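Side-chain contact in sulfite reductase [ferredoxin] (Mycobacterium tuberculosis, PDB 1ZJ8), which probably catalyses the six-electron reduction of sulfite to sulfide with reduced ferredoxin, using a siroheme and a [4Fe-4S] cluster: residues F438-T441 against R442-A445. Sequence-based numbering, arbitrary orientation.
Sequences FAET and RVRA. With SRM (siroheme), chain E.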
ATOM      1  N   PHE A 438     -13.646  -0.680 -12.451  1.00 44.74           N
ATOM      2  CA  PHE A 438     -14.490  -0.190 -13.546  1.00 44.52           C
ATOM      3  C   PHE A 438     -13.635   0.465 -14.649  1.00 44.46           C
ATOM      4  O   PHE A 438     -14.120   0.719 -15.761  1.00 44.34           O
ATOM      5  CB  PHE A 438     -15.545   0.784 -13.006  1.00 44.66           C
ATOM      6  CG  PHE A 438     -16.382   0.196 -11.927  1.00 44.46           C
ATOM      7  CD1 PHE A 438     -17.175  -0.922 -12.187  1.00 44.57           C
ATOM      8  CD2 PHE A 438     -16.356   0.724 -10.645  1.00 44.94           C
ATOM      9  CE1 PHE A 438     -17.948  -1.506 -11.183  1.00 45.01           C
ATOM     10  CE2 PHE A 438     -17.134   0.146  -9.622  1.00 45.87           C
ATOM     11  CZ  PHE A 438     -17.931  -0.976  -9.896  1.00 44.95           C
ATOM     12  N   ALA A 439     -12.357   0.702 -14.343  1.00 44.08           N
ATOM     13  CA  ALA A 439     -11.455   1.364 -15.272  1.00 43.70           C
ATOM     14  C   ALA A 439     -10.032   0.830 -15.214  1.00 43.22           C
ATOM     15  O   ALA A 439      -9.607   0.144 -14.260  1.00 43.12           O
ATOM     16  CB  ALA A 439     -11.440   2.864 -15.029  1.00 43.84           C
ATOM     17  N   GLU A 440      -9.313   1.179 -16.274  1.00 42.71           N
ATOM     18  CA  GLU A 440      -7.922   0.841 -16.439  1.00 41.91           C
ATOM     19  C   GLU A 440      -7.061   1.933 -15.774  1.00 41.24           C
ATOM     20  O   GLU A 440      -7.323   3.123 -15.897  1.00 41.00           O
ATOM     21  CB  GLU A 440      -7.602   0.687 -17.932  1.00 41.96           C
ATOM     22  CG  GLU A 440      -6.208   0.199 -18.210  1.00 43.42           C
ATOM     23  CD  GLU A 440      -5.885  -1.059 -17.420  1.00 46.99           C
ATOM     24  OE1 GLU A 440      -6.502  -2.096 -17.764  1.00 48.82           O
ATOM     25  OE2 GLU A 440      -5.045  -1.001 -16.464  1.00 47.53           O
ATOM     26  N   THR A 441      -6.034   1.509 -15.057  1.00 40.57           N
ATOM     27  CA  THR A 441      -5.255   2.422 -14.235  1.00 40.06           C
ATOM     28  C   THR A 441      -3.744   2.299 -14.464  1.00 39.48           C
ATOM     29  O   THR A 441      -3.102   3.297 -14.808  1.00 38.98           O
ATOM     30  CB  THR A 441      -5.553   2.182 -12.736  1.00 39.93           C
ATOM     31  OG1 THR A 441      -5.455   0.781 -12.448  1.00 39.30           O
ATOM     32  CG2 THR A 441      -6.935   2.667 -12.385  1.00 39.64           C
ATOM     33  N   ARG A 442      -3.185   1.095 -14.285  1.00 38.86           N
ATOM     34  CA  ARG A 442      -1.736   0.949 -14.365  1.00 38.57           C
ATOM     35  C   ARG A 442      -1.196   1.124 -15.781  1.00 38.19           C
ATOM     36  O   ARG A 442      -0.125   1.704 -15.959  1.00 38.27           O
ATOM     37  CB  ARG A 442      -1.202  -0.355 -13.741  1.00 38.65           C
ATOM     38  CG  ARG A 442       0.282  -0.154 -13.302  1.00 38.87           C
ATOM     39  CD  ARG A 442       0.996  -1.329 -12.637  1.00 38.70           C
ATOM     40  NE  ARG A 442       0.337  -1.831 -11.433  1.00 39.99           N
ATOM     41  CZ  ARG A 442       0.228  -1.188 -10.274  1.00 39.45           C
ATOM     42  NH1 ARG A 442       0.706   0.025 -10.119  1.00 39.87           N
ATOM     43  NH2 ARG A 442      -0.396  -1.763  -9.256  1.00 40.62           N
ATOM     44  N   VAL A 443      -1.940   0.668 -16.783  1.00 37.71           N
ATOM     45  CA  VAL A 443      -1.521   0.835 -18.176  1.00 37.49           C
ATOM     46  C   VAL A 443      -1.732   2.289 -18.648  1.00 37.02           C
ATOM     47  O   VAL A 443      -0.880   2.875 -19.340  1.00 36.72           O
ATOM     48  CB  VAL A 443      -2.279  -0.160 -19.108  1.00 37.64           C
ATOM     49  CG1 VAL A 443      -1.591  -0.215 -20.498  1.00 37.40           C
ATOM     50  CG2 VAL A 443      -2.356  -1.572 -18.450  1.00 37.61           C
ATOM     51  N   ARG A 444      -2.876   2.853 -18.265  1.00 36.48           N
ATOM     52  CA  ARG A 444      -3.191   4.243 -18.550  1.00 36.12           C
ATOM     53  C   ARG A 444      -2.051   5.148 -18.127  1.00 35.79           C
ATOM     54  O   ARG A 444      -1.552   5.967 -18.915  1.00 35.77           O
ATOM     55  CB  ARG A 444      -4.458   4.645 -17.797  1.00 36.17           C
ATOM     56  CG  ARG A 444      -4.994   6.019 -18.188  1.00 36.84           C
ATOM     57  CD  ARG A 444      -5.708   5.968 -19.535  1.00 37.86           C
ATOM     58  NE  ARG A 444      -5.296   7.033 -20.437  1.00 36.85           N
ATOM     59  CZ  ARG A 444      -5.676   8.293 -20.336  1.00 38.11           C
ATOM     60  NH1 ARG A 444      -6.461   8.667 -19.361  1.00 40.30           N
ATOM     61  NH2 ARG A 444      -5.269   9.194 -21.211  1.00 39.32           N
ATOM     62  N   ALA A 445      -1.637   4.959 -16.879  1.00 35.23           N
ATOM     63  CA  ALA A 445      -0.551   5.718 -16.265  1.00 34.66           C
ATOM     64  C   ALA A 445       0.710   5.691 -17.091  1.00 34.05           C
ATOM     65  O   ALA A 445       1.465   6.657 -17.103  1.00 33.89           O
ATOM     66  CB  ALA A 445      -0.238   5.149 -14.887  1.00 35.05           C
TER
HETATM   67 FE   SRM E 557      -5.788  -3.264  -1.782  1.00 36.68          FE
HETATM   68  CHA SRM E 557      -8.443  -5.311  -2.439  1.00 39.33           C
HETATM   69  CHB SRM E 557      -4.586  -3.863  -4.850  1.00 37.03           C
HETATM   70  CHC SRM E 557      -3.237  -1.351  -1.132  1.00 31.66           C
HETATM   71  CHD SRM E 557      -7.857  -1.146  -0.002  1.00 36.19           C
HETATM   72  NA  SRM E 557      -6.289  -4.517  -3.258  1.00 38.55           N
HETATM   73  C1A SRM E 557      -7.333  -5.374  -3.308  1.00 39.78           C
HETATM   74  C2A SRM E 557      -7.214  -6.410  -4.383  1.00 40.69           C
HETATM   75  CMA SRM E 557      -6.678  -7.680  -3.797  1.00 40.05           C
HETATM   76  CDA SRM E 557      -8.485  -6.584  -5.166  1.00 42.56           C
HETATM   77  CEA SRM E 557      -9.354  -7.775  -4.915  1.00 44.84           C
HETATM   78  O3A SRM E 557      -9.858  -7.916  -3.796  1.00 47.29           O
HETATM   79  O4A SRM E 557      -9.563  -8.612  -5.805  1.00 46.66           O
HETATM   80  C3A SRM E 557      -6.209  -5.758  -5.271  1.00 40.44           C
HETATM   81  CAA SRM E 557      -5.217  -6.693  -5.876  1.00 40.25           C
HETATM   82  CBA SRM E 557      -5.866  -7.095  -7.174  1.00 41.43           C
HETATM   83  CCA SRM E 557      -4.837  -7.367  -8.222  1.00 42.67           C
HETATM   84  O1A SRM E 557      -3.839  -6.618  -8.299  1.00 41.33           O
HETATM   85  O2A SRM E 557      -5.001  -8.356  -8.978  1.00 43.03           O
HETATM   86  C4A SRM E 557      -5.647  -4.670  -4.421  1.00 39.08           C
HETATM   87  NB  SRM E 557      -4.139  -2.840  -2.764  1.00 35.16           N
HETATM   88  C1B SRM E 557      -3.733  -3.176  -3.991  1.00 34.63           C
HETATM   89  C2B SRM E 557      -2.325  -2.775  -4.329  1.00 33.18           C
HETATM   90  CMB SRM E 557      -1.562  -3.798  -5.123  1.00 32.44           C
HETATM   91  CDB SRM E 557      -2.402  -1.521  -5.134  1.00 33.03           C
HETATM   92  CEB SRM E 557      -1.131  -0.915  -5.614  1.00 33.40           C
HETATM   93  O3B SRM E 557      -0.822  -0.875  -6.824  1.00 33.18           O
HETATM   94  O4B SRM E 557      -0.380  -0.455  -4.754  1.00 34.85           O
HETATM   95  C3B SRM E 557      -1.806  -2.505  -2.933  1.00 32.49           C
HETATM   96  CAB SRM E 557      -1.269  -3.764  -2.303  1.00 32.29           C
HETATM   97  CBB SRM E 557      -0.252  -3.470  -1.242  1.00 31.87           C
HETATM   98  CCB SRM E 557       0.085  -4.722  -0.485  1.00 31.13           C
HETATM   99  O1B SRM E 557       1.133  -5.326  -0.701  1.00 31.81           O
HETATM  100  O2B SRM E 557      -0.660  -5.156   0.388  1.00 33.57           O
HETATM  101  C4B SRM E 557      -3.099  -2.213  -2.221  1.00 33.82           C
HETATM  102  NC  SRM E 557      -5.615  -1.557  -0.892  1.00 33.63           N
HETATM  103  C1C SRM E 557      -4.442  -0.987  -0.550  1.00 31.18           C
HETATM  104  C2C SRM E 557      -4.585   0.219   0.123  1.00 32.91           C
HETATM  105  CDC SRM E 557      -3.566   1.263   0.434  1.00 33.13           C
HETATM  106  CEC SRM E 557      -2.734   1.188   1.654  1.00 32.44           C
HETATM  107  O3C SRM E 557      -2.742   0.151   2.356  1.00 31.81           O
HETATM  108  O4C SRM E 557      -2.071   2.203   1.915  1.00 32.69           O
HETATM  109  C3C SRM E 557      -5.922   0.267   0.381  1.00 33.32           C
HETATM  110  CAC SRM E 557      -6.473   1.438   1.128  1.00 33.48           C
HETATM  111  CBC SRM E 557      -6.169   1.618   2.600  1.00 32.83           C
HETATM  112  CCC SRM E 557      -7.082   0.710   3.403  1.00 32.31           C
HETATM  113  O1C SRM E 557      -6.918  -0.540   3.387  1.00 28.39           O
HETATM  114  O2C SRM E 557      -8.007   1.265   4.050  1.00 31.62           O
HETATM  115  C4C SRM E 557      -6.512  -0.838  -0.176  1.00 34.77           C
HETATM  116  ND  SRM E 557      -7.664  -3.415  -1.036  1.00 37.36           N
HETATM  117  C1D SRM E 557      -8.325  -2.365  -0.523  1.00 37.00           C
HETATM  118  C2D SRM E 557      -9.707  -2.629  -0.571  1.00 38.32           C
HETATM  119  CAD SRM E 557     -10.690  -2.037   0.423  1.00 37.48           C
HETATM  120  CBD SRM E 557     -11.010  -2.812   1.663  1.00 39.18           C
HETATM  121  CCD SRM E 557     -11.864  -2.271   2.773  1.00 40.36           C
HETATM  122  O1D SRM E 557     -11.306  -2.089   3.878  1.00 41.96           O
HETATM  123  O2D SRM E 557     -13.084  -2.010   2.594  1.00 37.19           O
HETATM  124  C3D SRM E 557      -9.847  -3.885  -1.137  1.00 37.58           C
HETATM  125  CDD SRM E 557     -11.056  -4.769  -0.992  1.00 38.97           C
HETATM  126  CED SRM E 557     -11.355  -5.556   0.264  1.00 39.54           C
HETATM  127  O3D SRM E 557     -10.509  -5.702   1.147  1.00 39.68           O
HETATM  128  O4D SRM E 557     -12.465  -6.079   0.444  1.00 38.84           O
HETATM  129  C4D SRM E 557      -8.576  -4.360  -1.418  1.00 38.45           C
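A local contact around the first turn of helix 442-455, at the end of the loop that follows strand 425-427, brings Glu440 against Val443 and Thr441 against Ala445. Ala445 N donates to Thr441 O at 3.0 Å with an N-H...O angle of 163°, an i to i+4 bond of the helical kind. Beside it the Glu440 side chain, bent at chi2 (52°), brings its carboxylate back to the backbone N-H of Thr441. Thr441 N donates to Glu440 OE2 at 3.0 Å, reaching it from above the carboxylate plane, while Glu440 OE2 also touches Val443 CG2 at 3.4 Å. The carboxylate lies close to the N-terminal end of the helix, whose dipole would probably favour its negative charge. Thr441 OG1 is hydrogen-bonded to the carbonyl of Cys428, which links Thr441 to the cysteine-bearing segment beside the iron-sulfur cluster; the Thr441 side chain comes within about 5 Å of the cluster. Arg442 reaches for the siroheme: its chain is extended as far as chi2 (179°) and bends at chi3, and Arg442 NH2 donates to siroheme O3B at 2.6 Å, nearly straight, with this carboxylate at the guanidinium edge. Weak bonds from NH1 to the carbonyls of Ala361 and Ala427 also engage this group. Arg442 and Val443 touch Arg363 of strand 363-365, and in the preceding loop Ala439 packs on Glu502 and Phe504 of strand 500-508.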